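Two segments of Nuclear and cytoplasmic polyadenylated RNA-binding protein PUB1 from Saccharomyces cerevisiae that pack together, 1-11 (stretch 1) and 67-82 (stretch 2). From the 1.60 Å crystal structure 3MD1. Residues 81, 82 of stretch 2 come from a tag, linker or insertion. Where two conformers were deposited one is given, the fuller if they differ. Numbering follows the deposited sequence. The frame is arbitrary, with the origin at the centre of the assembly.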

ATOM      1  N   THR A   1       4.442 -14.308  -5.177  1.00 17.34           N
ATOM      2  CA  THR A   1       3.430 -13.204  -5.088  1.00 17.31           C
ATOM      3  C   THR A   1       3.953 -11.902  -5.693  1.00 16.62           C
ATOM      4  O   THR A   1       5.146 -11.761  -5.970  1.00 16.67           O
ATOM      5  N   PHE A   2       3.049 -10.951  -5.901  1.00 15.13           N
ATOM      6  CA  PHE A   2       3.407  -9.688  -6.532  1.00 14.44           C
ATOM      7  C   PHE A   2       2.929  -8.550  -5.652  1.00 13.38           C
ATOM      8  O   PHE A   2       1.754  -8.476  -5.284  1.00 13.98           O
ATOM      9  N   ASN A   3       3.873  -7.688  -5.293  1.00 12.40           N
ATOM     10  CA  ASN A   3       3.715  -6.806  -4.144  1.00 11.25           C
ATOM     11  C   ASN A   3       3.923  -5.347  -4.490  1.00 10.11           C
ATOM     12  O   ASN A   3       4.919  -4.982  -5.122  1.00 10.62           O
ATOM     13  N   LEU A   4       2.979  -4.529  -4.038  1.00  9.09           N
ATOM     14  CA  LEU A   4       3.054  -3.083  -4.190  1.00  7.87           C
ATOM     15  C   LEU A   4       3.518  -2.394  -2.913  1.00  7.34           C
ATOM     16  O   LEU A   4       3.025  -2.703  -1.811  1.00  7.07           O
ATOM     17  N   PHE A   5       4.445  -1.449  -3.076  1.00  6.57           N
ATOM     18  CA  PHE A   5       4.788  -0.480  -2.045  1.00  6.57           C
ATOM     19  C   PHE A   5       3.853   0.709  -2.184  1.00  6.62           C
ATOM     20  O   PHE A   5       3.783   1.319  -3.252  1.00  7.42           O
ATOM     21  N   VAL A   6       3.157   1.054  -1.102  1.00  5.92           N
ATOM     22  CA  VAL A   6       2.182   2.141  -1.131  1.00  6.67           C
ATOM     23  C   VAL A   6       2.654   3.240  -0.183  1.00  6.97           C
ATOM     24  O   VAL A   6       2.593   3.084   1.061  1.00  7.92           O
ATOM     25  N   GLY A   7       3.160   4.318  -0.771  1.00  6.91           N
ATOM     26  CA  GLY A   7       3.684   5.452  -0.011  1.00  6.90           C
ATOM     27  C   GLY A   7       2.776   6.663   0.138  1.00  7.37           C
ATOM     28  O   GLY A   7       1.694   6.739  -0.468  1.00  7.79           O
ATOM     29  N   ASP A   8       3.267   7.636   0.906  1.00  6.82           N
ATOM     30  CA  ASP A   8       2.558   8.886   1.166  1.00  7.76           C
ATOM     31  C   ASP A   8       1.244   8.644   1.882  1.00  7.86           C
ATOM     32  O   ASP A   8       0.232   9.263   1.556  1.00  7.72           O
ATOM     33  N   LEU A   9       1.269   7.737   2.859  1.00  7.91           N
ATOM     34  CA  LEU A   9       0.081   7.469   3.655  1.00  9.16           C
ATOM     35  C   LEU A   9       0.002   8.486   4.779  1.00  9.35           C
ATOM     36  O   LEU A   9       0.995   8.756   5.455  1.00  9.93           O
ATOM     37  N   ASN A  10      -1.184   9.058   4.962  1.00 10.71           N
ATOM     38  CA  ASN A  10      -1.511   9.774   6.191  1.00 10.67           C
ATOM     39  C   ASN A  10      -1.164   8.883   7.383  1.00 10.94           C
ATOM     40  O   ASN A  10      -1.460   7.685   7.366  1.00  9.93           O
ATOM     41  N   VAL A  11      -0.528   9.449   8.406  1.00 11.31           N
ATOM     42  CA  VAL A  11      -0.205   8.660   9.609  1.00 12.57           C
ATOM     43  C   VAL A  11      -1.435   8.107  10.344  1.00 12.61           C
ATOM     44  O   VAL A  11      -1.291   7.227  11.208  1.00 12.52           O
ATOM     45  N   ASP A  67      -6.424   9.898  -3.967  1.00 12.51           N
ATOM     46  CA  ASP A  67      -6.391  10.310  -2.556  1.00 13.59           C
ATOM     47  C   ASP A  67      -6.939   9.276  -1.581  1.00 13.71           C
ATOM     48  O   ASP A  67      -7.995   8.685  -1.799  1.00 14.91           O
ATOM     49  N   LEU A  68      -6.204   9.078  -0.493  1.00 13.09           N
ATOM     50  CA  LEU A  68      -6.680   8.312   0.646  1.00 13.26           C
ATOM     51  C   LEU A  68      -6.450   9.174   1.874  1.00 13.24           C
ATOM     52  O   LEU A  68      -5.331   9.613   2.119  1.00 14.01           O
ATOM     53  N   ASN A  69      -7.521   9.432   2.637  1.00 14.08           N
ATOM     54  CA  ASN A  69      -7.430  10.315   3.802  1.00 13.98           C
ATOM     55  C   ASN A  69      -6.655  11.604   3.490  1.00 13.55           C
ATOM     56  O   ASN A  69      -5.817  12.044   4.272  1.00 14.34           O
ATOM     57  N   GLY A  70      -6.941  12.193   2.331  1.00 13.36           N
ATOM     58  CA  GLY A  70      -6.423  13.506   1.978  1.00 12.40           C
ATOM     59  C   GLY A  70      -5.039  13.538   1.358  1.00 12.00           C
ATOM     60  O   GLY A  70      -4.527  14.620   1.042  1.00 12.54           O
ATOM     61  N   ARG A  71      -4.433  12.361   1.181  1.00 11.00           N
ATOM     62  CA  ARG A  71      -3.077  12.256   0.651  1.00 10.31           C
ATOM     63  C   ARG A  71      -3.017  11.379  -0.595  1.00  8.95           C
ATOM     64  O   ARG A  71      -3.598  10.284  -0.610  1.00  8.55           O
ATOM     65  N   PRO A  72      -2.291  11.841  -1.634  1.00  8.10           N
ATOM     66  CA  PRO A  72      -2.192  11.039  -2.855  1.00  7.65           C
ATOM     67  C   PRO A  72      -1.343   9.788  -2.648  1.00  6.36           C
ATOM     68  O   PRO A  72      -0.235   9.866  -2.135  1.00  6.44           O
ATOM     69  N   LEU A  73      -1.878   8.641  -3.054  1.00  6.29           N
ATOM     70  CA  LEU A  73      -1.136   7.394  -2.966  1.00  5.49           C
ATOM     71  C   LEU A  73       0.045   7.423  -3.919  1.00  5.89           C
ATOM     72  O   LEU A  73      -0.107   7.774  -5.097  1.00  5.83           O
ATOM     73  N   ARG A  74       1.213   7.037  -3.416  1.00  5.66           N
ATOM     74  CA  ARG A  74       2.434   6.989  -4.225  1.00  5.95           C
ATOM     75  C   ARG A  74       2.879   5.550  -4.311  1.00  5.21           C
ATOM     76  O   ARG A  74       3.450   5.017  -3.363  1.00  5.35           O
ATOM     77  N   ILE A  75       2.628   4.919  -5.442  1.00  5.15           N
ATOM     78  CA  ILE A  75       2.686   3.475  -5.529  1.00  5.83           C
ATOM     79  C   ILE A  75       3.785   3.008  -6.474  1.00  6.62           C
ATOM     80  O   ILE A  75       3.958   3.571  -7.560  1.00  6.58           O
ATOM     81  N   ASN A  76       4.532   1.992  -6.051  0.50  7.16           N
ATOM     82  CA  ASN A  76       5.516   1.348  -6.918  0.50  7.72           C
ATOM     83  C   ASN A  76       5.648  -0.125  -6.582  0.50  8.32           C
ATOM     84  O   ASN A  76       5.081  -0.594  -5.595  0.50  8.34           O
ATOM     85  N   TRP A  77       6.368  -0.863  -7.424  1.00  8.85           N
ATOM     86  CA  TRP A  77       6.697  -2.247  -7.114  1.00  9.72           C
ATOM     87  C   TRP A  77       7.523  -2.280  -5.833  1.00 10.10           C
ATOM     88  O   TRP A  77       8.453  -1.487  -5.668  1.00 10.51           O
ATOM     89  N   ALA A  78       7.174  -3.182  -4.923  1.00 11.15           N
ATOM     90  CA  ALA A  78       7.974  -3.374  -3.716  1.00 11.79           C
ATOM     91  C   ALA A  78       9.419  -3.716  -4.087  1.00 12.92           C
ATOM     92  O   ALA A  78       9.676  -4.501  -5.008  1.00 12.99           O
ATOM     93  N   ALA A  79      10.352  -3.064  -3.403  1.00 14.32           N
ATOM     94  CA  ALA A  79      11.789  -3.253  -3.621  1.00 15.81           C
ATOM     95  C   ALA A  79      12.521  -2.854  -2.343  1.00 16.69           C
ATOM     96  O   ALA A  79      11.933  -2.220  -1.454  1.00 17.04           O
ATOM     97  N   LYS A  80      13.794  -3.231  -2.244  1.00 17.94           N
ATOM     98  CA  LYS A  80      14.608  -2.874  -1.079  1.00 18.76           C
ATOM     99  C   LYS A  80      14.610  -1.359  -0.871  1.00 18.96           C
ATOM    100  O   LYS A  80      14.814  -0.591  -1.823  1.00 19.32           O
ATOM    101  N   LEU A  81      14.363  -0.926   0.364  1.00 18.60           N
ATOM    102  CA  LEU A  81      14.406   0.498   0.665  1.00 18.73           C
ATOM    103  C   LEU A  81      15.858   0.958   0.718  1.00 19.33           C
ATOM    104  O   LEU A  81      16.701   0.304   1.340  1.00 19.27           O
ATOM    105  N   GLU A  82      16.128   2.070   0.032  1.00 19.60           N
ATOM    106  CA  GLU A  82      17.479   2.605  -0.181  1.00 20.36           C
ATOM    107  C   GLU A  82      17.944   3.539   0.937  1.00 19.88           C
ATOM    108  O   GLU A  82      17.136   4.264   1.520  1.00 19.86           O
TER

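The two stretches meet as neighbouring antiparallel strands, extended past the strand ends by a salt bridge, a side-chain amide and four bridging waters. The axes of strands 2-7 and 74-77 run at 159° and approach to 4.6 Å; paired hydrogen bonds set the register, Phe5 N to Asn76 O at 2.7 Å and Asn76 N to Phe5 O at 3.0 Å, with an equivalent pair joining Gly7 and Arg74.

Val6 (chi1 t) and Ile75 (m, t) share one face of the sheet. Val6 CG1 lies 3.5 Å from Leu73 CD2, which also meets Leu9 CD2 at 3.8 Å; Leu73 and Leu9 both start away from the other stretch, but their ends come nearer. Leu4 (m, t) places CD1 4.1 Å from Ile75 CG2 and CD2 over one face of the Trp77 ring, 4.1 Å from CE3.

Phe5 (t) occupies the opposite face with Asn76 and Arg74. Its CB is 3.4 Å from Asn76 ND2, and that amide (chi1 p) donates to Trp77 O at 2.7 Å within its own stretch. Phe5 CE2 also touches CD2 of the tag residue Leu81 at 3.7 Å.

Beyond the strand, Asp8 (t) points toward stretch 2. Its OD1 accepts from both NE and NH1 of Arg71, each at 2.9 Å, near the guanidinium plane, where both N-H groups can donate, so the salt bridge is also hydrogen-bonded; Arg71 points toward stretch 1 with chi1, chi2 and chi3 all m, and its guanidinium lies beside Asp8. Asp8 CB packs 3.4 Å from Arg74 CG. Asn10 (t) donates from ND2 to Asn69 O at 3.0 Å.

Four waters bridge the stretches: the O of water 1 donates to Asp8 O (2.8 Å) and Arg71 O (2.8 Å), that of water 2 links Leu9 O (2.7 Å) to Arg71 NH1 (2.9 Å), that of water 3 joins Asn10 N (3.0 Å) to Leu68 O (2.7 Å), and that of water 4 accepts from Val11 N (2.9 Å) and Arg71 NH2 (2.8 Å).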

ATOM      1  CB  THR A   1       2.963 -12.943  -3.634  1.00 17.48           C
ATOM      2  OG1 THR A   1       4.083 -12.551  -2.828  1.00 18.84           O
ATOM      3  CG2 THR A   1       2.306 -14.192  -3.038  1.00 18.16           C
ATOM      4  CB  PHE A   2       2.868  -9.629  -7.965  1.00 14.45           C
ATOM      5  CG  PHE A   2       3.477 -10.678  -8.856  1.00 16.16           C
ATOM      6  CD1 PHE A   2       4.670 -10.425  -9.532  1.00 17.41           C
ATOM      7  CD2 PHE A   2       2.899 -11.939  -8.963  1.00 17.72           C
ATOM      8  CE1 PHE A   2       5.257 -11.411 -10.340  1.00 17.37           C
ATOM      9  CE2 PHE A   2       3.475 -12.928  -9.766  1.00 17.52           C
ATOM     10  CZ  PHE A   2       4.654 -12.663 -10.450  1.00 17.82           C
ATOM     11  CB  ASN A   3       4.724  -7.199  -3.059  1.00 11.41           C
ATOM     12  CG  ASN A   3       4.613  -8.654  -2.666  1.00 12.73           C
ATOM     13  OD1 ASN A   3       5.569  -9.430  -2.791  1.00 17.01           O
ATOM     14  ND2 ASN A   3       3.452  -9.038  -2.200  1.00 10.42           N
ATOM     15  CB  LEU A   4       1.694  -2.535  -4.577  1.00  8.02           C
ATOM     16  CG  LEU A   4       1.057  -3.093  -5.847  1.00  6.17           C
ATOM     17  CD1 LEU A   4      -0.293  -2.434  -6.027  1.00  9.41           C
ATOM     18  CD2 LEU A   4       1.945  -2.860  -7.061  1.00  5.22           C
ATOM     19  CB  PHE A   5       6.236  -0.017  -2.199  1.00  5.50           C
ATOM     20  CG  PHE A   5       6.635   1.065  -1.229  1.00  5.97           C
ATOM     21  CD1 PHE A   5       6.411   2.419  -1.508  1.00  7.07           C
ATOM     22  CD2 PHE A   5       7.265   0.730  -0.042  1.00  6.50           C
ATOM     23  CE1 PHE A   5       6.795   3.406  -0.609  1.00  6.90           C
ATOM     24  CE2 PHE A   5       7.669   1.723   0.855  1.00  7.85           C
ATOM     25  CZ  PHE A   5       7.427   3.058   0.574  1.00  7.39           C
ATOM     26  CB  VAL A   6       0.751   1.647  -0.772  1.00  6.41           C
ATOM     27  CG1 VAL A   6      -0.247   2.793  -0.813  1.00  8.13           C
ATOM     28  CG2 VAL A   6       0.307   0.534  -1.708  1.00  8.05           C
ATOM     29  CB  ASP A   8       2.322   9.675  -0.132  1.00  7.12           C
ATOM     30  CG  ASP A   8       1.838  11.079   0.127  1.00 10.24           C
ATOM     31  OD1 ASP A   8       2.338  11.717   1.084  1.00  9.35           O
ATOM     32  OD2 ASP A   8       0.962  11.552  -0.643  1.00  8.83           O
ATOM     33  CB  LEU A   9       0.101   6.052   4.244  1.00  8.69           C
ATOM     34  CG  LEU A   9       0.107   4.847   3.298  1.00  8.78           C
ATOM     35  CD1 LEU A   9       0.132   3.521   4.077  1.00  7.39           C
ATOM     36  CD2 LEU A   9      -1.098   4.893   2.379  1.00  8.96           C
ATOM     37  CB  ASN A  10      -3.004  10.098   6.194  1.00 10.98           C
ATOM     38  CG  ASN A  10      -3.392  11.134   7.245  1.00 11.22           C
ATOM     39  OD1 ASN A  10      -2.938  11.088   8.389  1.00 11.14           O
ATOM     40  ND2 ASN A  10      -4.257  12.057   6.860  1.00 13.11           N
ATOM     41  CB  VAL A  11       0.699   9.414  10.618  1.00 12.96           C
ATOM     42  CG1 VAL A  11       2.136   9.551  10.063  1.00 14.41           C
ATOM     43  CG2 VAL A  11       0.085  10.759  11.007  1.00 13.40           C
ATOM     44  CB  ASP A  67      -7.115  11.647  -2.362  1.00 14.50           C
ATOM     45  CG  ASP A  67      -6.223  12.852  -2.650  1.00 15.84           C
ATOM     46  OD1 ASP A  67      -5.060  12.669  -3.077  1.00 19.29           O
ATOM     47  OD2 ASP A  67      -6.686  13.984  -2.442  1.00 19.82           O
ATOM     48  CB  LEU A  68      -5.908   6.998   0.770  1.00 12.44           C
ATOM     49  CG  LEU A  68      -6.262   6.143   1.994  1.00 12.55           C
ATOM     50  CD1 LEU A  68      -7.724   5.685   1.953  1.00 13.14           C
ATOM     51  CD2 LEU A  68      -5.294   4.965   2.069  1.00 11.37           C
ATOM     52  CB  ASN A  69      -6.831   9.580   5.013  1.00 13.82           C
ATOM     53  CG  ASN A  69      -7.763   8.515   5.581  1.00 13.84           C
ATOM     54  OD1 ASN A  69      -8.781   8.168   4.977  1.00 15.90           O
ATOM     55  ND2 ASN A  69      -7.421   8.003   6.758  1.00 14.10           N
ATOM     56  CB  ARG A  71      -2.140  11.681   1.717  1.00 10.73           C
ATOM     57  CG  ARG A  71      -1.984  12.551   2.970  1.00 12.14           C
ATOM     58  CD  ARG A  71      -0.886  13.606   2.836  1.00 13.52           C
ATOM     59  NE  ARG A  71       0.454  13.012   2.895  1.00 13.83           N
ATOM     60  CZ  ARG A  71       1.075  12.668   4.023  1.00 13.11           C
ATOM     61  NH1 ARG A  71       2.285  12.130   3.972  1.00  9.51           N
ATOM     62  NH2 ARG A  71       0.490  12.870   5.204  1.00 12.55           N
ATOM     63  CB  PRO A  72      -1.534  11.982  -3.870  1.00  7.01           C
ATOM     64  CG  PRO A  72      -0.906  13.072  -3.069  1.00  8.19           C
ATOM     65  CD  PRO A  72      -1.607  13.140  -1.741  1.00  8.14           C
ATOM     66  CB  LEU A  73      -2.047   6.212  -3.314  1.00  6.09           C
ATOM     67  CG  LEU A  73      -3.198   5.963  -2.329  1.00  5.61           C
ATOM     68  CD1 LEU A  73      -4.285   5.136  -3.006  1.00  5.68           C
ATOM     69  CD2 LEU A  73      -2.707   5.294  -1.044  1.00  7.16           C
ATOM     70  CB  ARG A  74       3.542   7.846  -3.600  1.00  6.20           C
ATOM     71  CG  ARG A  74       3.183   9.290  -3.448  1.00  8.52           C
ATOM     72  CD  ARG A  74       2.872   9.930  -4.767  1.00 12.18           C
ATOM     73  NE  ARG A  74       2.544  11.345  -4.590  1.00 16.13           N
ATOM     74  CZ  ARG A  74       1.819  12.068  -5.443  1.00 17.37           C
ATOM     75  NH1 ARG A  74       1.310  11.521  -6.543  1.00 17.07           N
ATOM     76  NH2 ARG A  74       1.585  13.351  -5.180  1.00 16.52           N
ATOM     77  CB  ILE A  75       1.297   2.898  -5.965  1.00  5.52           C
ATOM     78  CG1 ILE A  75       0.174   3.452  -5.080  1.00  5.03           C
ATOM     79  CG2 ILE A  75       1.304   1.380  -5.878  1.00  6.15           C
ATOM     80  CD1 ILE A  75      -1.235   3.105  -5.581  1.00  5.92           C
ATOM     81  CB  ASN A  76       6.874   2.064  -6.860  0.50  7.96           C
ATOM     82  CG  ASN A  76       7.443   2.138  -5.457  0.50  8.28           C
ATOM     83  OD1 ASN A  76       7.409   3.187  -4.823  0.50 10.74           O
ATOM     84  ND2 ASN A  76       7.981   1.030  -4.972  0.50 11.59           N
ATOM     85  CB  TRP A  77       7.481  -2.884  -8.271  1.00  9.62           C
ATOM     86  CG  TRP A  77       6.620  -3.139  -9.464  1.00 10.38           C
ATOM     87  CD1 TRP A  77       6.679  -2.502 -10.673  1.00 10.68           C
ATOM     88  CD2 TRP A  77       5.556  -4.097  -9.565  1.00 11.76           C
ATOM     89  NE1 TRP A  77       5.717  -3.003 -11.517  1.00 11.92           N
ATOM     90  CE2 TRP A  77       5.015  -3.984 -10.867  1.00 12.17           C
ATOM     91  CE3 TRP A  77       5.004  -5.037  -8.681  1.00 13.15           C
ATOM     92  CZ2 TRP A  77       3.949  -4.779 -11.310  1.00 12.07           C
ATOM     93  CZ3 TRP A  77       3.941  -5.835  -9.118  1.00 13.79           C
ATOM     94  CH2 TRP A  77       3.424  -5.694 -10.424  1.00 13.79           C
ATOM     95  CB  ALA A  78       7.371  -4.455  -2.839  1.00 12.19           C
ATOM     96  CB  ALA A  79      12.276  -2.412  -4.806  1.00 15.87           C
ATOM     97  CB  LYS A  80      16.046  -3.387  -1.228  1.00 19.17           C
ATOM     98  CG  LYS A  80      16.897  -3.200   0.037  1.00 20.44           C
ATOM     99  CD  LYS A  80      18.364  -3.564  -0.159  1.00 22.74           C
ATOM    100  CE  LYS A  80      19.044  -3.734   1.206  1.00 24.71           C
ATOM    101  NZ  LYS A  80      20.535  -3.664   1.138  1.00 25.90           N
ATOM    102  CB  LEU A  81      13.648   0.829   1.957  1.00 18.71           C
ATOM    103  CG  LEU A  81      12.182   0.378   2.067  1.00 18.70           C
ATOM    104  CD1 LEU A  81      11.599   0.808   3.402  1.00 17.32           C
ATOM    105  CD2 LEU A  81      11.301   0.867   0.916  1.00 18.52           C
ATOM    106  CB  GLU A  82      17.526   3.380  -1.512  1.00 20.76           C
ATOM    107  CG  GLU A  82      17.032   2.622  -2.761  1.00 23.10           C
ATOM    108  CD  GLU A  82      16.768   3.547  -3.960  1.00 25.06           C
ATOM    109  OE1 GLU A  82      17.209   4.719  -3.946  1.00 27.19           O
ATOM    110  OE2 GLU A  82      16.112   3.099  -4.928  1.00 27.03           O
TER
HETATM  111  O   HOH W   1      -2.054   8.149   0.450  1.00 10.43           O
HETATM  112  O   HOH W   2       2.850  10.497   6.339  1.00 20.89           O
HETATM  113  O   HOH W   3      -3.179   8.187   2.969  1.00 10.14           O
HETATM  114  O   HOH W   4       0.537  12.076   7.862  1.00 21.52           O